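Local atomic coordinates of 11S globulin isoform 1 (Cocos nucifera, PDB entry 5WPW), a protein that serves as a hexameric seed storage globulin, a nutrient reservoir of the coconut seed, and is a potential food allergen. Residues 268-273 and 289-294; 260-265 and 411-416; 312-317 and 357-362. The protein carries 2 engineered substitutions. All coordinates share one frame; numbering follows the deposited sequence.

Contact 1: 268-273 and 289-294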
# COMPACT_ATOMS: atom_id res chain seq x y z
N GLY A 268 -3.05 5.79 -37.65
CA GLY A 268 -3.40 4.58 -36.93
C GLY A 268 -3.75 4.87 -35.48
O GLY A 268 -4.15 5.98 -35.12
N ARG A 269 -3.63 3.84 -34.64
CA ARG A 269 -4.08 3.96 -33.27
C ARG A 269 -3.26 3.04 -32.38
O ARG A 269 -2.65 2.07 -32.85
CB ARG A 269 -5.57 3.64 -33.14
CG ARG A 269 -6.00 2.36 -33.87
CD ARG A 269 -7.43 1.99 -33.60
NE ARG A 269 -7.90 0.89 -34.44
CZ ARG A 269 -7.78 -0.39 -34.12
NH1 ARG A 269 -7.19 -0.74 -32.98
NH2 ARG A 269 -8.25 -1.34 -34.94
N ILE A 270 -3.22 3.37 -31.08
CA ILE A 270 -2.62 2.52 -30.05
C ILE A 270 -3.57 2.44 -28.87
O ILE A 270 -4.17 3.44 -28.46
CB ILE A 270 -1.26 3.05 -29.56
CG1 ILE A 270 -0.32 3.31 -30.72
CG2 ILE A 270 -0.66 2.08 -28.55
CD1 ILE A 270 0.99 3.89 -30.26
N THR A 271 -3.67 1.25 -28.29
CA THR A 271 -4.53 1.00 -27.14
C THR A 271 -3.69 0.22 -26.15
O THR A 271 -3.07 -0.78 -26.51
CB THR A 271 -5.78 0.21 -27.56
OG1 THR A 271 -6.46 0.93 -28.59
CG2 THR A 271 -6.72 0.04 -26.40
N THR A 272 -3.58 0.75 -24.94
CA THR A 272 -2.75 0.18 -23.90
C THR A 272 -3.60 -0.60 -22.91
O THR A 272 -4.73 -0.21 -22.61
CB THR A 272 -2.02 1.31 -23.17
OG1 THR A 272 -1.24 2.05 -24.12
CG2 THR A 272 -1.12 0.77 -22.03
N LEU A 273 -3.04 -1.65 -22.36
CA LEU A 273 -3.74 -2.42 -21.33
C LEU A 273 -2.78 -2.63 -20.17
O LEU A 273 -1.73 -3.25 -20.35
CB LEU A 273 -4.22 -3.76 -21.87
CG LEU A 273 -5.02 -4.64 -20.91
CD1 LEU A 273 -6.15 -3.87 -20.30
CD2 LEU A 273 -5.58 -5.82 -21.69
N GLU A 289 -0.60 -4.19 -25.51
CA GLU A 289 -0.75 -3.04 -26.39
C GLU A 289 -1.24 -3.55 -27.74
O GLU A 289 -0.71 -4.53 -28.25
CB GLU A 289 0.59 -2.33 -26.53
CG GLU A 289 0.58 -1.11 -27.39
CD GLU A 289 1.83 -0.27 -27.24
OE1 GLU A 289 2.90 -0.65 -27.79
OE2 GLU A 289 1.74 0.75 -26.55
N ARG A 290 -2.26 -2.91 -28.29
CA ARG A 290 -2.72 -3.18 -29.66
C ARG A 290 -2.33 -1.98 -30.52
O ARG A 290 -2.73 -0.85 -30.21
CB ARG A 290 -4.23 -3.42 -29.66
CG ARG A 290 -4.86 -3.41 -31.05
CD ARG A 290 -4.23 -4.45 -31.94
NE ARG A 290 -5.14 -4.94 -32.97
CZ ARG A 290 -4.80 -5.86 -33.87
NH1 ARG A 290 -3.57 -6.36 -33.87
NH2 ARG A 290 -5.68 -6.27 -34.77
N VAL A 291 -1.47 -2.20 -31.51
CA VAL A 291 -1.00 -1.18 -32.44
C VAL A 291 -1.58 -1.48 -33.81
O VAL A 291 -1.40 -2.59 -34.33
CB VAL A 291 0.54 -1.12 -32.50
CG1 VAL A 291 1.01 -0.05 -33.46
CG2 VAL A 291 1.12 -0.89 -31.11
N VAL A 292 -2.25 -0.50 -34.41
CA VAL A 292 -2.78 -0.64 -35.78
C VAL A 292 -2.28 0.57 -36.56
O VAL A 292 -2.69 1.70 -36.28
CB VAL A 292 -4.30 -0.71 -35.81
CG1 VAL A 292 -4.81 -0.55 -37.28
CG2 VAL A 292 -4.81 -2.02 -35.19
N LEU A 293 -1.37 0.34 -37.51
CA LEU A 293 -0.74 1.38 -38.31
C LEU A 293 -1.39 1.38 -39.70
O LEU A 293 -1.52 0.32 -40.32
CB LEU A 293 0.76 1.12 -38.45
CG LEU A 293 1.68 1.49 -37.29
CD1 LEU A 293 3.09 1.07 -37.62
CD2 LEU A 293 1.60 2.98 -37.06
N TYR A 294 -1.84 2.54 -40.13
CA TYR A 294 -2.41 2.71 -41.47
C TYR A 294 -1.28 2.77 -42.49
O TYR A 294 -0.10 2.83 -42.13
CB TYR A 294 -3.28 3.97 -41.53
CG TYR A 294 -4.46 4.01 -40.57
CD1 TYR A 294 -5.02 2.84 -40.04
CD2 TYR A 294 -5.02 5.23 -40.19
CE1 TYR A 294 -6.10 2.89 -39.18
CE2 TYR A 294 -6.09 5.29 -39.33
CZ TYR A 294 -6.62 4.12 -38.82
OH TYR A 294 -7.69 4.21 -37.96
O HOH W 1 -5.49 0.39 -31.15
O HOH W 2 -7.80 -4.40 -33.85
O HOH W 3 -8.84 1.33 -37.30
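Four backbone hydrogen bonds hold strands 268-273 and 289-293 antiparallel. In the Arg269-Val292 pair, Arg269 N reaches Val292 O at 2.9 Å, and Val292 N returns an almost straight bond (178° at the hydrogen) to Arg269 O. Thr271 and Arg290 repeat this exchange, each donor lying in the plane of the accepting carbonyl. Arg290 O is gripped twice, because water 1 also donates to it; that water donates to Thr271 OG1 as well and accepts from Arg269 NH1 at 2.7 Å. Two more waters lie in the plane of the same guanidinium. Water 2 accepts from Arg269 NH2 and Arg290 NE, bridging like charges, while water 3 accepts from Arg269 NE and bonds Tyr294 OH. Arginine suits this place: its chain, extended from CG to NE and turned at chi4 (88°), runs beside Val292, lays one guanidinium face on Val292 CG2 (3.5 Å from Arg269 NH1) and keeps the donors at the rim for water. Gly268, at phi 134° and with its CA 3.0 Å from Val292 O, sits where a beta carbon would clash; its CA lies 3.5 Å from the centroid of the Tyr294 ring, over the face. Arg290 NH1 bonds Thr314 OG1 and Leu360 O. Strands 262-264 and 357-364 flank the pair within its sheet, and Ile270, Val291 and Leu293 pack across the barrel against Val299 and Ile413 of strands 298-304 and 413-414.

Contact 2: 260-265 and 411-416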
# COMPACT_ATOMS: atom_id res chain seq x y z
N ALA A 260 -9.22 3.33 -28.46
CA ALA A 260 -7.88 3.86 -28.66
C ALA A 260 -7.50 4.85 -27.56
O ALA A 260 -8.35 5.62 -27.08
CB ALA A 260 -7.80 4.53 -30.05
N ASP A 261 -6.23 4.78 -27.14
CA ASP A 261 -5.61 5.80 -26.31
C ASP A 261 -4.87 6.85 -27.12
O ASP A 261 -4.72 7.99 -26.67
CB ASP A 261 -4.61 5.16 -25.34
CG ASP A 261 -5.27 4.26 -24.36
OD1 ASP A 261 -6.10 4.75 -23.57
OD2 ASP A 261 -4.98 3.05 -24.39
N VAL A 262 -4.36 6.48 -28.29
CA VAL A 262 -3.65 7.38 -29.19
C VAL A 262 -4.25 7.18 -30.56
O VAL A 262 -4.46 6.04 -30.98
CB VAL A 262 -2.14 7.08 -29.22
CG1 VAL A 262 -1.44 8.01 -30.17
CG2 VAL A 262 -1.53 7.13 -27.80
N PHE A 263 -4.56 8.27 -31.27
CA PHE A 263 -5.23 8.11 -32.55
C PHE A 263 -4.90 9.28 -33.46
O PHE A 263 -5.03 10.43 -33.04
CB PHE A 263 -6.74 8.01 -32.39
CG PHE A 263 -7.49 8.13 -33.69
CD1 PHE A 263 -7.31 7.20 -34.70
CD2 PHE A 263 -8.36 9.19 -33.91
CE1 PHE A 263 -8.00 7.31 -35.90
CE2 PHE A 263 -9.04 9.32 -35.10
CZ PHE A 263 -8.87 8.37 -36.09
N ASN A 264 -4.51 8.96 -34.69
CA ASN A 264 -4.37 9.94 -35.77
C ASN A 264 -5.09 9.37 -36.99
O ASN A 264 -4.71 8.28 -37.46
CB ASN A 264 -2.89 10.21 -36.04
CG ASN A 264 -2.66 11.20 -37.18
OD1 ASN A 264 -3.34 11.16 -38.20
ND2 ASN A 264 -1.68 12.06 -37.01
N PRO A 265 -6.09 10.06 -37.55
CA PRO A 265 -6.92 9.44 -38.61
C PRO A 265 -6.15 9.00 -39.84
O PRO A 265 -6.64 8.14 -40.57
CB PRO A 265 -7.95 10.53 -38.95
CG PRO A 265 -7.33 11.78 -38.51
CD PRO A 265 -6.50 11.45 -37.29
N VAL A 411 2.18 12.85 -31.50
CA VAL A 411 2.05 11.64 -30.70
C VAL A 411 2.90 10.53 -31.31
O VAL A 411 3.57 10.74 -32.32
CB VAL A 411 0.58 11.21 -30.59
CG1 VAL A 411 -0.23 12.26 -29.90
CG2 VAL A 411 -0.02 10.93 -31.99
N ALA A 412 2.85 9.34 -30.72
CA ALA A 412 3.75 8.27 -31.14
C ALA A 412 3.49 7.77 -32.57
O ALA A 412 4.38 7.16 -33.17
CB ALA A 412 3.66 7.09 -30.17
N ILE A 413 2.30 8.02 -33.11
CA ILE A 413 1.93 7.58 -34.46
C ILE A 413 2.25 8.72 -35.41
O ILE A 413 1.56 9.73 -35.43
CB ILE A 413 0.46 7.18 -34.55
CG1 ILE A 413 0.14 6.03 -33.59
CG2 ILE A 413 0.10 6.76 -36.00
CD1 ILE A 413 0.18 4.66 -34.25
N PHE A 414 3.30 8.54 -36.21
CA PHE A 414 3.81 9.56 -37.11
C PHE A 414 3.20 9.33 -38.49
O PHE A 414 3.43 8.29 -39.11
CB PHE A 414 5.33 9.49 -37.19
CG PHE A 414 6.04 10.09 -36.01
CD1 PHE A 414 5.34 10.74 -35.00
CD2 PHE A 414 7.41 10.01 -35.92
CE1 PHE A 414 6.01 11.29 -33.92
CE2 PHE A 414 8.10 10.56 -34.83
CZ PHE A 414 7.40 11.20 -33.84
N THR A 415 2.41 10.28 -38.96
CA THR A 415 1.79 10.12 -40.27
C THR A 415 2.83 10.32 -41.37
O THR A 415 3.63 11.26 -41.31
CB THR A 415 0.63 11.10 -40.45
OG1 THR A 415 0.99 12.39 -39.91
CG2 THR A 415 -0.58 10.58 -39.73
N PRO A 416 2.83 9.45 -42.40
CA PRO A 416 3.82 9.34 -43.49
C PRO A 416 4.26 10.67 -44.10
O PRO A 416 3.42 11.54 -44.34
CB PRO A 416 3.08 8.48 -44.55
CG PRO A 416 1.64 8.43 -44.11
CD PRO A 416 1.68 8.56 -42.62
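Val262 and Val411 meet tip to tip where the two sheets of the C-terminal cupin barrel come together, strand 262-264 being the outermost strand of one sheet within this chain and strand 413-414 belonging to the other. No hydrogen bond crosses; the contact is side-chain packing. Val262 CG1, anti to the backbone N (chi1 179°), touches Val411 CG2 at 3.7 Å and lies 4.3 Å from Ile413 CG1, so branched aliphatic side chains bridge two segments whose backbones stay well apart, Val262 CA being 7.3 Å from Val411 CA. Further along, Asn264 and Thr415 cross at about a right angle, and the Thr415 methyl, rather than its hydroxyl, abuts the carboxamide.

The next shell sets these groups in place. Asp261 and Val262 both face Ile270, a classic beta bulge, which Asp261 OD2 anchors by bonding Thr272 N and the ammonium of Lys277. Asp261 OD1 makes a salt bridge to Lys106 of a second subunit, which also bonds the Phe263 backbone and offers Gln84 OE1 to Val411 N, so contacts with that subunit probably help to fix the seam. Asparagine suits its position because OD1 accepts from Arg266 N just beyond the strand, which helps to orient the amide. Ile413 O is buried here without a polar partner in the model, and Asn264 ND2 stops 4.3 Å from it; Thr415 CG2 lies 3.2 Å from Asn264 OD1.

Contact 3: 312-317 and 357-362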
# COMPACT_ATOMS: atom_id res chain seq x y z
N TYR A 312 3.72 -9.64 -31.67
CA TYR A 312 3.14 -10.64 -32.57
C TYR A 312 2.34 -9.93 -33.64
O TYR A 312 1.43 -9.16 -33.32
CB TYR A 312 2.24 -11.61 -31.80
CG TYR A 312 1.57 -12.65 -32.67
CD1 TYR A 312 2.28 -13.74 -33.13
CD2 TYR A 312 0.23 -12.53 -33.02
CE1 TYR A 312 1.68 -14.69 -33.93
CE2 TYR A 312 -0.38 -13.49 -33.83
CZ TYR A 312 0.36 -14.57 -34.26
OH TYR A 312 -0.21 -15.53 -35.06
N CYS A 313 2.64 -10.19 -34.91
CA CYS A 313 1.94 -9.50 -36.00
C CYS A 313 0.66 -10.26 -36.37
O CYS A 313 0.70 -11.45 -36.69
CB CYS A 313 2.84 -9.32 -37.22
SG CYS A 313 1.95 -8.64 -38.64
N THR A 314 -0.48 -9.58 -36.24
CA THR A 314 -1.79 -10.16 -36.52
C THR A 314 -2.26 -9.89 -37.95
O THR A 314 -3.27 -10.46 -38.36
CB THR A 314 -2.84 -9.62 -35.54
OG1 THR A 314 -3.00 -8.21 -35.73
CG2 THR A 314 -2.43 -9.89 -34.07
N GLY A 315 -1.58 -9.05 -38.70
CA GLY A 315 -2.04 -8.70 -40.04
C GLY A 315 -1.13 -7.68 -40.68
O GLY A 315 -0.30 -7.05 -40.02
N GLY A 316 -1.28 -7.55 -41.99
CA GLY A 316 -0.45 -6.58 -42.66
C GLY A 316 1.01 -6.99 -42.73
O GLY A 316 1.39 -8.15 -42.59
N ARG A 317 1.85 -5.98 -42.96
CA ARG A 317 3.28 -6.14 -43.17
C ARG A 317 3.95 -4.84 -42.75
O ARG A 317 3.41 -3.77 -43.02
CB ARG A 317 3.64 -6.41 -44.63
CG ARG A 317 3.20 -7.74 -45.19
CD ARG A 317 3.44 -7.81 -46.70
NE ARG A 317 3.14 -9.15 -47.21
CZ ARG A 317 3.94 -10.20 -47.05
NH1 ARG A 317 5.10 -10.08 -46.41
NH2 ARG A 317 3.58 -11.38 -47.54
N GLY A 357 -0.78 -1.47 -44.51
CA GLY A 357 -0.98 -1.37 -43.08
C GLY A 357 -0.23 -2.49 -42.39
O GLY A 357 0.39 -3.36 -43.01
N PHE A 358 -0.31 -2.47 -41.06
CA PHE A 358 0.54 -3.31 -40.22
C PHE A 358 -0.11 -3.31 -38.85
O PHE A 358 -0.23 -2.24 -38.25
CB PHE A 358 1.96 -2.74 -40.17
CG PHE A 358 2.98 -3.59 -39.44
CD1 PHE A 358 2.99 -4.96 -39.59
CD2 PHE A 358 3.97 -3.00 -38.67
CE1 PHE A 358 3.95 -5.74 -38.96
CE2 PHE A 358 4.92 -3.78 -38.01
CZ PHE A 358 4.90 -5.15 -38.16
N GLN A 359 -0.55 -4.48 -38.36
CA GLN A 359 -1.23 -4.60 -37.07
C GLN A 359 -0.51 -5.58 -36.16
O GLN A 359 -0.09 -6.67 -36.59
CB GLN A 359 -2.69 -5.08 -37.21
CG GLN A 359 -3.54 -4.25 -38.16
CD GLN A 359 -3.70 -4.93 -39.51
OE1 GLN A 359 -4.02 -6.12 -39.57
NE2 GLN A 359 -3.46 -4.19 -40.58
N LEU A 360 -0.37 -5.22 -34.89
CA LEU A 360 0.27 -6.15 -33.98
C LEU A 360 -0.35 -6.04 -32.60
O LEU A 360 -1.12 -5.12 -32.29
CB LEU A 360 1.78 -5.92 -33.92
CG LEU A 360 2.12 -4.46 -33.64
CD1 LEU A 360 2.49 -4.16 -32.17
CD2 LEU A 360 3.21 -4.01 -34.59
N VAL A 361 -0.05 -7.04 -31.79
CA VAL A 361 -0.32 -7.03 -30.36
C VAL A 361 1.01 -7.28 -29.67
O VAL A 361 1.79 -8.14 -30.10
CB VAL A 361 -1.38 -8.08 -29.97
CG1 VAL A 361 -1.01 -9.45 -30.50
CG2 VAL A 361 -1.54 -8.12 -28.45
N SER A 362 1.30 -6.48 -28.66
CA SER A 362 2.50 -6.68 -27.89
C SER A 362 2.11 -7.05 -26.48
O SER A 362 1.14 -6.51 -25.95
CB SER A 362 3.39 -5.43 -27.87
OG SER A 362 3.88 -5.18 -29.17
O HOH W 4 -4.86 -7.67 -37.40
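Tyr312 and Val361 cross obliquely where strands 312-314 and 357-362 pair antiparallel, their axes turned to 133°. Val361 CG1 comes in at the edge of the tyrosine ring and lies 4.1 Å from Tyr312 CB, while two backbone bonds between the same residues, Tyr312 N to Val361 O and Val361 N to Tyr312 O, fix the register. The Thr314 methyl crosses Val361 at about a right angle, extending this apolar patch. Tyr312 and Val361 also touch Val66 and Tyr64 of strand 61-67, so aromatic and branched residues here join the two cupin domains of the chain.

Beyond Cys313 the register slips by one: Thr314 and Gly315 both face Gln359, a classic beta bulge. Gln359 O accepts from Thr314 N at 3.0 Å, and Gln359 N donates to Gly315 O from 48° above the carbonyl plane, off its lone pairs. The Gln359 chain bends at chi2 and folds back over the bulge, bringing OE1 to 3.3 Å from Gly315 CA, where a beta carbon would collide with OE1, so glycine suits. Gly315 and Gly316, the latter at positive phi, turn the corner, and Arg317 N bonds Gly357 O. Cys313, on the Leu360 side, turns SG to Phe358 CE1 at 3.5 Å, an oblique sulfur-aromatic contact 69° off the ring normal.

Water 4 ties Thr314 OG1 (2.6 Å) to Gln359 OE1, and Arg290 NH1 also bonds that hydroxyl, which its charge probably polarises. Thr314, Gln359 and the water thus form a polar spot next to the apolar Tyr312-Val361 patch.

How the contacts relate
All three contacts belong to the C-terminal cupin barrel and share one antiparallel sheet, in which strands 262-264, 268-273, 287-293, 357-364 and 309-314 lie in that order. Contact 1 joins the second and third of these, contact 3 the fourth and fifth, and contact 2 runs from strand 262-264, outermost within this chain, to strand 413-414 of the other sheet. The centre of contact 1 lies about 8 Å from that of contact 2 and about 10 Å from that of contact 3. Along the chain contacts 1 and 3 follow in series, both nested inside the loop closed by contact 2, so residues 411-416, late in the chain, pack beside the first strands of this barrel.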